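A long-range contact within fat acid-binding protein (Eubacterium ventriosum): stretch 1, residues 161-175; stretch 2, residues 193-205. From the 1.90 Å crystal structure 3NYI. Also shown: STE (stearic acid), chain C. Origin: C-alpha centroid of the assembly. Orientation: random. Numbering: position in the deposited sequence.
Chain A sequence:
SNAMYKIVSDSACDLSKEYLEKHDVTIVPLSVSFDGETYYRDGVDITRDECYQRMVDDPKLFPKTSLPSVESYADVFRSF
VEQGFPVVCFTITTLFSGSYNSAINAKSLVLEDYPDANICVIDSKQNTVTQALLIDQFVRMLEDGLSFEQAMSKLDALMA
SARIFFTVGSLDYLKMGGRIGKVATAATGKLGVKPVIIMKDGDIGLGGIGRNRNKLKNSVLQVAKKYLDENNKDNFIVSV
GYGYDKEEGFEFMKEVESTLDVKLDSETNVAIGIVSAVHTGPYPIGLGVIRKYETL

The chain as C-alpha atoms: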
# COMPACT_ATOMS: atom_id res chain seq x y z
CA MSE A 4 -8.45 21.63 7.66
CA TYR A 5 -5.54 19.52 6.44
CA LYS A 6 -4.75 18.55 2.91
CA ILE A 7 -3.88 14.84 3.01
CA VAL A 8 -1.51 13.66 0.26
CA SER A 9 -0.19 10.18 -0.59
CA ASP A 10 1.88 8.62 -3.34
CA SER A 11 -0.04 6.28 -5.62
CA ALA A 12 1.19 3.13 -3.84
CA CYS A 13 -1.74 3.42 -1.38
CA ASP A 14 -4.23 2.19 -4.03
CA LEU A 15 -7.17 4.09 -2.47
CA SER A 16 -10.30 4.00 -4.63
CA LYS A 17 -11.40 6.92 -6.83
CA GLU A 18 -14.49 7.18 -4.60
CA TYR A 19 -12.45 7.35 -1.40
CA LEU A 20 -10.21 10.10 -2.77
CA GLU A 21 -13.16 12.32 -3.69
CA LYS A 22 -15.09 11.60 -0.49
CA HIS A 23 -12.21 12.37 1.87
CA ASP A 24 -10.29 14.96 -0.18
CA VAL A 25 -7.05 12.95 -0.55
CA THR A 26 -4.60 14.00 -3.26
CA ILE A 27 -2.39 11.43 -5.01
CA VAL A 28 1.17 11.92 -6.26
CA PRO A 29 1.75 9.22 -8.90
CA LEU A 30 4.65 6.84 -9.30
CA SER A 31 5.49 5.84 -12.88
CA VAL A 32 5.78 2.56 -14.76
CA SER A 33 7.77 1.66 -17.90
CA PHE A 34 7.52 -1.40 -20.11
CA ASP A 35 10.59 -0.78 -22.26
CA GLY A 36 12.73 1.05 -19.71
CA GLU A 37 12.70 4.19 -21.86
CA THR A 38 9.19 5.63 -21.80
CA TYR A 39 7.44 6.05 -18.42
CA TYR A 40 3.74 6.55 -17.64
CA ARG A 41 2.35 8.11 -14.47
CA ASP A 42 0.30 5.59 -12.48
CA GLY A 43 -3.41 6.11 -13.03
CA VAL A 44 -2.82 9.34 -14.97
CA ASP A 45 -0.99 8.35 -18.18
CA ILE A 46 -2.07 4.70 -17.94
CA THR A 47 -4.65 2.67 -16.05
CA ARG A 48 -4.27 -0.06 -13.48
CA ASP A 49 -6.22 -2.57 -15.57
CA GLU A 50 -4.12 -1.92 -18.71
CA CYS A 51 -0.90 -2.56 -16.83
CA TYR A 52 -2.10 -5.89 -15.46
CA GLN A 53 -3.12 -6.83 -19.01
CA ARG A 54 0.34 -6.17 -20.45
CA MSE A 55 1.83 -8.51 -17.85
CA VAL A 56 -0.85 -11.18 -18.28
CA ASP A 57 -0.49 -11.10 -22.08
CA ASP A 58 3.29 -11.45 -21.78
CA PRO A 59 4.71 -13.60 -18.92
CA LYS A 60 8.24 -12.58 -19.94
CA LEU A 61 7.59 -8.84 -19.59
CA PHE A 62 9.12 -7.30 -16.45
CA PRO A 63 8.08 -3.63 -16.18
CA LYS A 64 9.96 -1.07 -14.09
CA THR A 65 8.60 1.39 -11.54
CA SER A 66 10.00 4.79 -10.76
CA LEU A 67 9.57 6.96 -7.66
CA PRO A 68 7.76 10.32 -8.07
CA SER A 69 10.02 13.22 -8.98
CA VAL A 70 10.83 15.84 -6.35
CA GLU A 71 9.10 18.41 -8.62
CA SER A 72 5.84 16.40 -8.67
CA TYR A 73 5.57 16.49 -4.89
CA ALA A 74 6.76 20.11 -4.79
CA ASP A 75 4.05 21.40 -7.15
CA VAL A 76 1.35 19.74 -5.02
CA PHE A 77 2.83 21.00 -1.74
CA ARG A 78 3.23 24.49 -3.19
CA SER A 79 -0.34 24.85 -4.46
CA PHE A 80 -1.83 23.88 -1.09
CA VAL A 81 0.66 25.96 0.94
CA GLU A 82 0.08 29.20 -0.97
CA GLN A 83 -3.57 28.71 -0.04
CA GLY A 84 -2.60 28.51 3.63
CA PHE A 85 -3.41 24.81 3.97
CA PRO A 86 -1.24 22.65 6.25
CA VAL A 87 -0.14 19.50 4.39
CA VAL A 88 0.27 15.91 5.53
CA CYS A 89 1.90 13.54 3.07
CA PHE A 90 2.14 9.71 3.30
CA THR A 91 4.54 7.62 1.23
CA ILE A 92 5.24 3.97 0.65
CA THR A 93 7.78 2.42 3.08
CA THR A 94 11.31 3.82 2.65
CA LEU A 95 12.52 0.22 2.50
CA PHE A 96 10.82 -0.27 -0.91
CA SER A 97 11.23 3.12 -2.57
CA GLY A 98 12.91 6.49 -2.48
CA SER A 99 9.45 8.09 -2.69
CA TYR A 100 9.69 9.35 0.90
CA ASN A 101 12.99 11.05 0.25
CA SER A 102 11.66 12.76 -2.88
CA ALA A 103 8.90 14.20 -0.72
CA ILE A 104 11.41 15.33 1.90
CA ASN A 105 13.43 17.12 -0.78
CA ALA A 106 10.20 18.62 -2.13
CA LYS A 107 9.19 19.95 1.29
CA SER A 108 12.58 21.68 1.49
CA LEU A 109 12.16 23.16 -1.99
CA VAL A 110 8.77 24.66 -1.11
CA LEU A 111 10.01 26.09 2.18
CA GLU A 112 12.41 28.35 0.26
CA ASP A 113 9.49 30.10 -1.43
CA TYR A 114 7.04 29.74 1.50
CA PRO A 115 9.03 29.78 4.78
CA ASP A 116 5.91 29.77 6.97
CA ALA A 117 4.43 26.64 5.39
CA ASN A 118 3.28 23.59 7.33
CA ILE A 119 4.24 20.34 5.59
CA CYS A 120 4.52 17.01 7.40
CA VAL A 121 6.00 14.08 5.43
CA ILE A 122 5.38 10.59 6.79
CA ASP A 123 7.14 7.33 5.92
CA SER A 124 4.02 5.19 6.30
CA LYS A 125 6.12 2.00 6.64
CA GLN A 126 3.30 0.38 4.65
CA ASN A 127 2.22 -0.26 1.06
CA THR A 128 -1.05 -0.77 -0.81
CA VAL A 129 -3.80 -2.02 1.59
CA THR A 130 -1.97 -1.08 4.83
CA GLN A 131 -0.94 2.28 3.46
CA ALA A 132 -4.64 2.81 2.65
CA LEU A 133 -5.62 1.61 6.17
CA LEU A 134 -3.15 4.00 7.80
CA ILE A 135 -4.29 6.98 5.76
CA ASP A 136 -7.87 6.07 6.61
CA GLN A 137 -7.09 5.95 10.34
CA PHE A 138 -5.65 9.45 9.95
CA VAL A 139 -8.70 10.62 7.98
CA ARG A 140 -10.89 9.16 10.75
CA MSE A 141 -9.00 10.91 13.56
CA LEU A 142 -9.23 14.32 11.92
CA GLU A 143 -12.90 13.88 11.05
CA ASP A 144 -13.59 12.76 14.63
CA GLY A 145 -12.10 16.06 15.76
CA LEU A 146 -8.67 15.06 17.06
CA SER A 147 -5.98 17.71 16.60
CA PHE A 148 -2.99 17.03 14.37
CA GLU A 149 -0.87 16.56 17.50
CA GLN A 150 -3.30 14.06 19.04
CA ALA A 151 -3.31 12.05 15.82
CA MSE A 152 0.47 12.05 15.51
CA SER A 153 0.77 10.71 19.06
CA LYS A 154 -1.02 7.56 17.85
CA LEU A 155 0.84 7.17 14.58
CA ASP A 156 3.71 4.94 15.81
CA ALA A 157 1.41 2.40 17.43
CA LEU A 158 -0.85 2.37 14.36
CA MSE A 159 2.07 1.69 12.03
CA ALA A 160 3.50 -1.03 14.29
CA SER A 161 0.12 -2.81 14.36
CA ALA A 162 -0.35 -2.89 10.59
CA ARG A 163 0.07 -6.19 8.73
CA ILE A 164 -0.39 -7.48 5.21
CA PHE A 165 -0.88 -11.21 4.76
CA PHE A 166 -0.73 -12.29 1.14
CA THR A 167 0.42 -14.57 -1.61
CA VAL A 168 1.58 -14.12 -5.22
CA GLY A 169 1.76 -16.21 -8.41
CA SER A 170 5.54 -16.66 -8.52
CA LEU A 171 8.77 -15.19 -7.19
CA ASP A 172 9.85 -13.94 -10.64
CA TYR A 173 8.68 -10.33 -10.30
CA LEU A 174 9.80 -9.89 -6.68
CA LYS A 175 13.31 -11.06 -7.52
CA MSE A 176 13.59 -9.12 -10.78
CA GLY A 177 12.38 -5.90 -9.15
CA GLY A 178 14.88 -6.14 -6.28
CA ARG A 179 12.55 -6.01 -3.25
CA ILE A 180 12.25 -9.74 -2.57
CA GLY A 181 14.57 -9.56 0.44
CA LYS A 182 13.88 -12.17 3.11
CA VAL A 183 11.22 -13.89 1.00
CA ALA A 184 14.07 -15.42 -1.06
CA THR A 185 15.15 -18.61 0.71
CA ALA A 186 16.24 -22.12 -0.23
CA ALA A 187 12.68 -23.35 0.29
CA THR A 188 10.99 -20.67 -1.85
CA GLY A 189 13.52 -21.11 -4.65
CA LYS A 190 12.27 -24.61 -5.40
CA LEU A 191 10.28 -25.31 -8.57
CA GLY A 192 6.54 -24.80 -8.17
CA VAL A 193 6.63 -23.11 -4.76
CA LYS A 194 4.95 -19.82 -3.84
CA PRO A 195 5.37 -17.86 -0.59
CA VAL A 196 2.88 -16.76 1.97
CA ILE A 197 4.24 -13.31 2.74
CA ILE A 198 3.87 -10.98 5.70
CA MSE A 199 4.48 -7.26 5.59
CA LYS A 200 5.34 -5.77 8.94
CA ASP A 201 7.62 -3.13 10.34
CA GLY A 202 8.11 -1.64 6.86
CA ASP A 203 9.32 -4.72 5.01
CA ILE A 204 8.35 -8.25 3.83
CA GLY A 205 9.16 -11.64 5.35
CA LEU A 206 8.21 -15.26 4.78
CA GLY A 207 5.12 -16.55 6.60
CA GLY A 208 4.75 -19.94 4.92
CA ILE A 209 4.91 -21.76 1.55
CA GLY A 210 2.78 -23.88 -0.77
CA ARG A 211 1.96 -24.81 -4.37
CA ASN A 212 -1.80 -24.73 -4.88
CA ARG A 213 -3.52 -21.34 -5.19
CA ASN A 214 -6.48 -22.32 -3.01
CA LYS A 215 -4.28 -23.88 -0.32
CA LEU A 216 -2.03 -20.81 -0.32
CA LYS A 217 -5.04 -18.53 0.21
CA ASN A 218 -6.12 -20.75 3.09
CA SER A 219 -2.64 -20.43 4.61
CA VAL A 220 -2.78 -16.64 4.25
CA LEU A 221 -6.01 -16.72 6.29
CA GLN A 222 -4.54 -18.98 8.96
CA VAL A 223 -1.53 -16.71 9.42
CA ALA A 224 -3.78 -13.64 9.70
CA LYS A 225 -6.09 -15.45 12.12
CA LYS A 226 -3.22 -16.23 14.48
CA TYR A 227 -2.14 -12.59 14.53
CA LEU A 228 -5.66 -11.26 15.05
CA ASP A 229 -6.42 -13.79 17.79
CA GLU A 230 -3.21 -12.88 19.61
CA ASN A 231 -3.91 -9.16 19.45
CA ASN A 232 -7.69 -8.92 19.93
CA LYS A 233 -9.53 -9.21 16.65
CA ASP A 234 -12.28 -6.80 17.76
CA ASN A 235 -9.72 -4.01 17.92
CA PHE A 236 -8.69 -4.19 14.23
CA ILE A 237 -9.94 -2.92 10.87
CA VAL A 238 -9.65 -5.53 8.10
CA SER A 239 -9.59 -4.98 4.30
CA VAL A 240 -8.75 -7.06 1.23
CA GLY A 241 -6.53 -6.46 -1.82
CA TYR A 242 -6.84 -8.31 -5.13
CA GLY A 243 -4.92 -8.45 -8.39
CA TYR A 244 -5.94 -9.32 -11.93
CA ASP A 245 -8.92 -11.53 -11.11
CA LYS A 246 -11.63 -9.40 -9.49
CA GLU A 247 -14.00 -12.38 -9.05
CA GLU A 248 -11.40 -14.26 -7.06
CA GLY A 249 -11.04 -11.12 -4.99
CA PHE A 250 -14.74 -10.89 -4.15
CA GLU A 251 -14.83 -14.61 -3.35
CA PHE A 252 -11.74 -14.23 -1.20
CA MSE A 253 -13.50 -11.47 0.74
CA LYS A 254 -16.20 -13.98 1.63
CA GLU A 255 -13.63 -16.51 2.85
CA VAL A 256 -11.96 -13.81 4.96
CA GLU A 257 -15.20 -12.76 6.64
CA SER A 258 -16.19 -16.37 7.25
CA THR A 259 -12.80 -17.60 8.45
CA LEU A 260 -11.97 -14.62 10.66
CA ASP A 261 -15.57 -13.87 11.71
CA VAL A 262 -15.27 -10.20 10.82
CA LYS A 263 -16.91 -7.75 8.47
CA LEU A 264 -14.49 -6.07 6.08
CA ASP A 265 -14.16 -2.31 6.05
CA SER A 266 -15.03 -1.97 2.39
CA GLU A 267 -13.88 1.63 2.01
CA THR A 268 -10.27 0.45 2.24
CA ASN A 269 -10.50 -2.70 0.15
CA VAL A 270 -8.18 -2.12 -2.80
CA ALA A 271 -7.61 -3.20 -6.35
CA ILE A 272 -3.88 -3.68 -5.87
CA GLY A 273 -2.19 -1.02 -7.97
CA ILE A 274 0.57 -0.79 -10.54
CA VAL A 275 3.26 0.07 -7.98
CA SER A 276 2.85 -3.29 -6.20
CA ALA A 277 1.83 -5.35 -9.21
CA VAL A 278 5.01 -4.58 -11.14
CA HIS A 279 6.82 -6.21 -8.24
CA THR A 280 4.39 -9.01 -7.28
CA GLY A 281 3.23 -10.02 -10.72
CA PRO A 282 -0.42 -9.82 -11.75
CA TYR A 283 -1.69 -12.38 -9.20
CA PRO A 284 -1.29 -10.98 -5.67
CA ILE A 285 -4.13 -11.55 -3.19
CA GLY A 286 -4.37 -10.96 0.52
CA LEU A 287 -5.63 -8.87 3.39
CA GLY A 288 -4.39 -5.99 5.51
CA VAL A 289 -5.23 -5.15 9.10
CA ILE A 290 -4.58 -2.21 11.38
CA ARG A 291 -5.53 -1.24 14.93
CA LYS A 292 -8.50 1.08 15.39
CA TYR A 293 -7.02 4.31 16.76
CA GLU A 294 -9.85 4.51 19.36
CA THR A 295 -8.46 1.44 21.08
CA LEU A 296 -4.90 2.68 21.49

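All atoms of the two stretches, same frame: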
# COMPACT_ATOMS: atom_id res chain seq x y z
N SER A 161 1.19 -1.81 14.29
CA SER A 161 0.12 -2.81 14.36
C SER A 161 -0.27 -3.30 12.97
O SER A 161 -0.88 -4.36 12.84
CB SER A 161 -1.13 -2.24 15.05
OG SER A 161 -1.87 -1.42 14.14
N ALA A 162 0.07 -2.54 11.93
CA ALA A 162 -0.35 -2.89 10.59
C ALA A 162 0.29 -4.18 10.09
O ALA A 162 1.48 -4.42 10.33
CB ALA A 162 -0.04 -1.71 9.58
N ARG A 163 -0.48 -4.99 9.37
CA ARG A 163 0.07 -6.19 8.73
C ARG A 163 -0.56 -6.40 7.36
O ARG A 163 -1.76 -6.17 7.20
CB ARG A 163 -0.24 -7.46 9.53
CG ARG A 163 0.40 -7.57 10.91
CD ARG A 163 1.92 -7.71 10.80
NE ARG A 163 2.50 -7.97 12.12
CZ ARG A 163 2.79 -7.03 13.00
NH1 ARG A 163 2.57 -5.75 12.71
NH2 ARG A 163 3.31 -7.38 14.18
N ILE A 164 0.21 -6.90 6.40
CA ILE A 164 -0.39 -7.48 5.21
C ILE A 164 -0.07 -8.96 5.22
O ILE A 164 1.08 -9.35 5.46
CB ILE A 164 0.17 -6.90 3.87
CG1 ILE A 164 0.15 -5.38 3.86
CG2 ILE A 164 -0.66 -7.46 2.70
CD1 ILE A 164 0.71 -4.75 2.55
N PHE A 165 -1.07 -9.78 4.92
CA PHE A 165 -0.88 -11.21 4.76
C PHE A 165 -1.31 -11.55 3.35
O PHE A 165 -2.44 -11.29 2.97
CB PHE A 165 -1.77 -11.96 5.77
CG PHE A 165 -1.50 -11.59 7.19
CD1 PHE A 165 -0.38 -12.10 7.84
CD2 PHE A 165 -2.33 -10.72 7.89
CE1 PHE A 165 -0.10 -11.76 9.17
CE2 PHE A 165 -2.06 -10.37 9.21
CZ PHE A 165 -0.94 -10.90 9.85
N PHE A 166 -0.41 -12.12 2.56
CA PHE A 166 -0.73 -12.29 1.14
C PHE A 166 0.07 -13.36 0.46
O PHE A 166 1.02 -13.90 1.02
CB PHE A 166 -0.61 -10.96 0.38
CG PHE A 166 0.80 -10.43 0.25
CD1 PHE A 166 1.45 -10.44 -0.99
CD2 PHE A 166 1.47 -9.87 1.34
CE1 PHE A 166 2.74 -9.93 -1.14
CE2 PHE A 166 2.77 -9.35 1.20
CZ PHE A 166 3.40 -9.37 -0.06
N THR A 167 -0.35 -13.67 -0.77
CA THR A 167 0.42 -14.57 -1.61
C THR A 167 0.51 -14.00 -3.03
O THR A 167 -0.17 -13.03 -3.35
CB THR A 167 -0.19 -15.99 -1.59
OG1 THR A 167 0.74 -16.92 -2.17
CG2 THR A 167 -1.53 -16.03 -2.35
N VAL A 168 1.38 -14.58 -3.84
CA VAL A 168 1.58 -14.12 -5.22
C VAL A 168 1.70 -15.33 -6.15
O VAL A 168 1.72 -16.46 -5.68
CB VAL A 168 2.84 -13.26 -5.32
CG1 VAL A 168 2.67 -11.97 -4.49
CG2 VAL A 168 4.07 -14.06 -4.85
N GLY A 169 1.76 -15.10 -7.46
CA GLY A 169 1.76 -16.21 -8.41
C GLY A 169 3.11 -16.87 -8.65
O GLY A 169 3.18 -17.99 -9.15
N SER A 170 4.18 -16.18 -8.28
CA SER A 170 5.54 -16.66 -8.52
C SER A 170 6.49 -15.72 -7.81
O SER A 170 6.07 -14.68 -7.31
CB SER A 170 5.85 -16.63 -10.03
OG SER A 170 5.93 -15.29 -10.50
N LEU A 171 7.77 -16.07 -7.78
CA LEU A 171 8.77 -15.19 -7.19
C LEU A 171 9.46 -14.33 -8.25
O LEU A 171 10.28 -13.47 -7.92
CB LEU A 171 9.85 -16.00 -6.47
CG LEU A 171 9.49 -16.66 -5.13
CD1 LEU A 171 10.76 -17.21 -4.49
CD2 LEU A 171 8.85 -15.65 -4.22
N ASP A 172 9.14 -14.57 -9.52
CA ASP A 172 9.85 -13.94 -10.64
C ASP A 172 9.90 -12.41 -10.56
O ASP A 172 10.96 -11.81 -10.72
CB ASP A 172 9.22 -14.36 -11.98
CG ASP A 172 9.29 -15.87 -12.21
OD1 ASP A 172 10.14 -16.54 -11.58
OD2 ASP A 172 8.49 -16.37 -13.02
N TYR A 173 8.75 -11.79 -10.33
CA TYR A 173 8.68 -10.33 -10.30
C TYR A 173 9.35 -9.73 -9.07
O TYR A 173 10.04 -8.71 -9.18
CB TYR A 173 7.24 -9.86 -10.43
CG TYR A 173 6.54 -10.36 -11.68
CD1 TYR A 173 6.58 -9.63 -12.86
CD2 TYR A 173 5.84 -11.57 -11.68
CE1 TYR A 173 5.94 -10.09 -14.02
CE2 TYR A 173 5.19 -12.03 -12.83
CZ TYR A 173 5.24 -11.28 -14.00
OH TYR A 173 4.60 -11.71 -15.16
N LEU A 174 9.14 -10.34 -7.90
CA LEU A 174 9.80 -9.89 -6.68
C LEU A 174 11.31 -9.89 -6.83
O LEU A 174 11.97 -8.94 -6.45
CB LEU A 174 9.40 -10.76 -5.48
CG LEU A 174 7.98 -10.56 -4.95
CD1 LEU A 174 7.59 -11.66 -3.96
CD2 LEU A 174 7.85 -9.17 -4.33
N LYS A 175 11.86 -10.97 -7.38
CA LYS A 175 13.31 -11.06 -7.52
C LYS A 175 13.81 -10.05 -8.55
O LYS A 175 14.76 -9.31 -8.31
CB LYS A 175 13.75 -12.48 -7.92
CG LYS A 175 15.23 -12.59 -8.29
CD LYS A 175 15.70 -14.05 -8.34
CE LYS A 175 17.18 -14.17 -8.71
NZ LYS A 175 17.45 -13.76 -10.12
N VAL A 193 7.00 -23.67 -6.06
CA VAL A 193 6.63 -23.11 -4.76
C VAL A 193 6.28 -21.62 -4.83
O VAL A 193 6.88 -20.86 -5.59
CB VAL A 193 7.73 -23.35 -3.70
CG1 VAL A 193 7.26 -22.88 -2.32
CG2 VAL A 193 8.10 -24.83 -3.65
N LYS A 194 5.28 -21.23 -4.04
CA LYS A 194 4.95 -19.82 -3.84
C LYS A 194 4.96 -19.53 -2.35
O LYS A 194 4.67 -20.41 -1.53
CB LYS A 194 3.59 -19.45 -4.43
CG LYS A 194 3.45 -19.67 -5.95
CD LYS A 194 3.05 -21.10 -6.23
CE LYS A 194 2.73 -21.34 -7.69
NZ LYS A 194 2.39 -22.78 -7.91
N PRO A 195 5.30 -18.29 -1.99
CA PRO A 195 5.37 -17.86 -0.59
C PRO A 195 4.04 -17.35 -0.06
O PRO A 195 3.21 -16.82 -0.80
CB PRO A 195 6.36 -16.71 -0.64
CG PRO A 195 6.12 -16.09 -2.01
CD PRO A 195 5.83 -17.27 -2.92
N VAL A 196 3.84 -17.55 1.24
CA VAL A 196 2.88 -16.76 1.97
C VAL A 196 3.75 -15.68 2.58
O VAL A 196 4.77 -15.98 3.22
CB VAL A 196 2.22 -17.55 3.11
CG1 VAL A 196 1.36 -16.62 3.97
CG2 VAL A 196 1.40 -18.71 2.56
N ILE A 197 3.38 -14.42 2.38
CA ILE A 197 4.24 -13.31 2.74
C ILE A 197 3.58 -12.44 3.79
O ILE A 197 2.36 -12.24 3.77
CB ILE A 197 4.58 -12.44 1.48
CG1 ILE A 197 5.21 -13.32 0.39
CG2 ILE A 197 5.51 -11.25 1.85
CD1 ILE A 197 5.42 -12.58 -0.94
N ILE A 198 4.38 -11.90 4.70
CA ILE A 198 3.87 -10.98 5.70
C ILE A 198 4.60 -9.67 5.58
O ILE A 198 5.83 -9.66 5.57
CB ILE A 198 4.11 -11.51 7.15
CG1 ILE A 198 3.45 -12.87 7.34
CG2 ILE A 198 3.61 -10.49 8.16
CD1 ILE A 198 3.75 -13.53 8.70
N MSE A 199 3.86 -8.57 5.50
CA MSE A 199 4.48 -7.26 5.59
C MSE A 199 4.31 -6.70 6.98
O MSE A 199 3.19 -6.58 7.48
CB MSE A 199 3.90 -6.27 4.57
CG MSE A 199 4.59 -4.92 4.66
SE MSE A 199 4.06 -3.62 3.29
CE MSE A 199 5.49 -2.32 3.66
N LYS A 200 5.42 -6.38 7.63
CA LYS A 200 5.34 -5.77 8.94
C LYS A 200 6.60 -4.99 9.19
O LYS A 200 7.68 -5.33 8.66
CB LYS A 200 5.15 -6.84 10.02
CG LYS A 200 6.43 -7.54 10.46
CD LYS A 200 6.12 -8.50 11.64
CE LYS A 200 7.36 -9.23 12.13
NZ LYS A 200 7.06 -10.14 13.29
N ASP A 201 6.46 -3.93 9.97
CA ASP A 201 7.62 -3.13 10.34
C ASP A 201 8.31 -2.56 9.10
O ASP A 201 9.53 -2.38 9.09
CB ASP A 201 8.62 -3.99 11.11
CG ASP A 201 9.09 -3.33 12.37
OD1 ASP A 201 10.21 -2.78 12.36
OD2 ASP A 201 8.33 -3.35 13.36
N GLY A 202 7.55 -2.30 8.04
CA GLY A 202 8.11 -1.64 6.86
C GLY A 202 8.71 -2.50 5.77
O GLY A 202 9.19 -1.98 4.75
N ASP A 203 8.68 -3.82 5.96
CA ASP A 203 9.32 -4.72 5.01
C ASP A 203 8.55 -6.05 4.89
O ASP A 203 7.62 -6.30 5.65
CB ASP A 203 10.76 -4.98 5.47
CG ASP A 203 11.70 -5.35 4.32
OD1 ASP A 203 11.23 -5.67 3.20
OD2 ASP A 203 12.94 -5.30 4.53
N ILE A 204 8.98 -6.93 3.97
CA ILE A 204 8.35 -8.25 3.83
C ILE A 204 9.20 -9.41 4.36
O ILE A 204 10.43 -9.36 4.34
CB ILE A 204 7.93 -8.55 2.38
CG1 ILE A 204 9.06 -8.22 1.40
CG2 ILE A 204 6.68 -7.71 2.01
CD1 ILE A 204 8.70 -8.55 -0.06
N GLY A 205 8.52 -10.44 4.84
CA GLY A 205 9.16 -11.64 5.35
C GLY A 205 8.32 -12.85 5.02
O GLY A 205 7.16 -12.72 4.61
C1 STE C . 9.87 2.71 -6.94
O1 STE C . 10.42 3.51 -6.25
O2 STE C . 10.35 2.41 -7.99
C2 STE C . 8.68 1.90 -6.37
C3 STE C . 9.15 0.51 -5.88
C4 STE C . 7.93 -0.33 -5.42
C5 STE C . 8.38 -1.62 -4.69
C6 STE C . 7.14 -2.46 -4.30
C7 STE C . 7.56 -3.81 -3.66
C8 STE C . 6.29 -4.52 -3.14
C9 STE C . 6.63 -5.89 -2.52
C10 STE C . 5.31 -6.60 -2.10
C11 STE C . 4.80 -5.95 -0.81
C12 STE C . 3.31 -5.52 -0.83
C13 STE C . 2.43 -6.27 -1.84
C14 STE C . 1.13 -6.66 -1.08
C15 STE C . 0.01 -7.06 -2.06
C16 STE C . -1.11 -7.79 -1.26
C17 STE C . -2.10 -6.75 -0.69
C18 STE C . -3.31 -7.46 -0.04
O HOH W 1 3.80 -3.01 10.53

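Two antiparallel strands, 163-167 and 194-200, lie edge to edge, and backbone hydrogen bonds hold them in register. Ile164 pairs with Met199 through Ile164 N to Met199 O (3.2 Å) and Met199 N to Ile164 O (2.9 Å). Two residues along, Phe166 N donates to Ile197 O (3.0 Å) and Ile197 N to Phe166 O (2.8 Å). The N-H...O angles run from 157° to 172°, and in each of these hydrogen-bonded pairs both residues give and receive a bond. Between these pairs the alpha carbons fill in: Ile198 CA approaches Ile164 O at 3.2 Å and Phe165 CA approaches Ile197 O at 3.5 Å, both CA-H...O contacts. The second strand then turns back through a type I' turn from Lys200 to Asp203. Gly202 suits it, because at its backbone angles a CB would be jammed against the preceding carbonyl oxygen.

Near the end of the first strand a side chain takes over the bonding. Thr167 OG1 donates to Pro195 O at 2.8 Å. Proline has no N-H to offer, but its carbonyl remains a good acceptor, and threonine combines a beta-branched shape suited to a strand with a hydroxyl that can reach it. At the other end a water accepts from Asp201 N, with its O 2.9 Å from that nitrogen, and its O also lies 2.7 Å from Ala162 O, so it links the two stretches.

Apolar packing is richest on the face bearing Ile164, Phe166, Ile197 and Met199. Ile197 CB sits over the Phe166 ring, 3.8 Å from its centroid and 22° off the normal, a CH-pi contact. The opposite ring face is covered by C14 of the stearic acid, and Ile204 CG2 lies at the ring edge, 4.2 Å from Phe166 CZ. A flat aromatic ring can thus pack against protein on one face and the lipid chain on the other. Alongside, Ile164 CD1 meets the selenium of the selenomethionine Met199 (SE) at 3.6 Å. Leu174, from the following helix, brings its CD1 to 3.8 Å from Ile197 CD1, while Leu171 CD2 packs on Pro195 CG at 3.5 Å; the compact proline ring offers a firm apolar surface. On the other face, Phe165 CD1 touches Ile198 CG1 at 3.9 Å.

The long polar side chains contribute their aliphatic parts. Arg163 CD lies 3.4 Å from Lys200 CB, which also covers one face of the guanidinium, while Arg163 NH1 donates to Ala162 O at 2.9 Å. Lys194 CG lies 3.6 Å from Gly169 O, and the end of its side chain leads away from the contact.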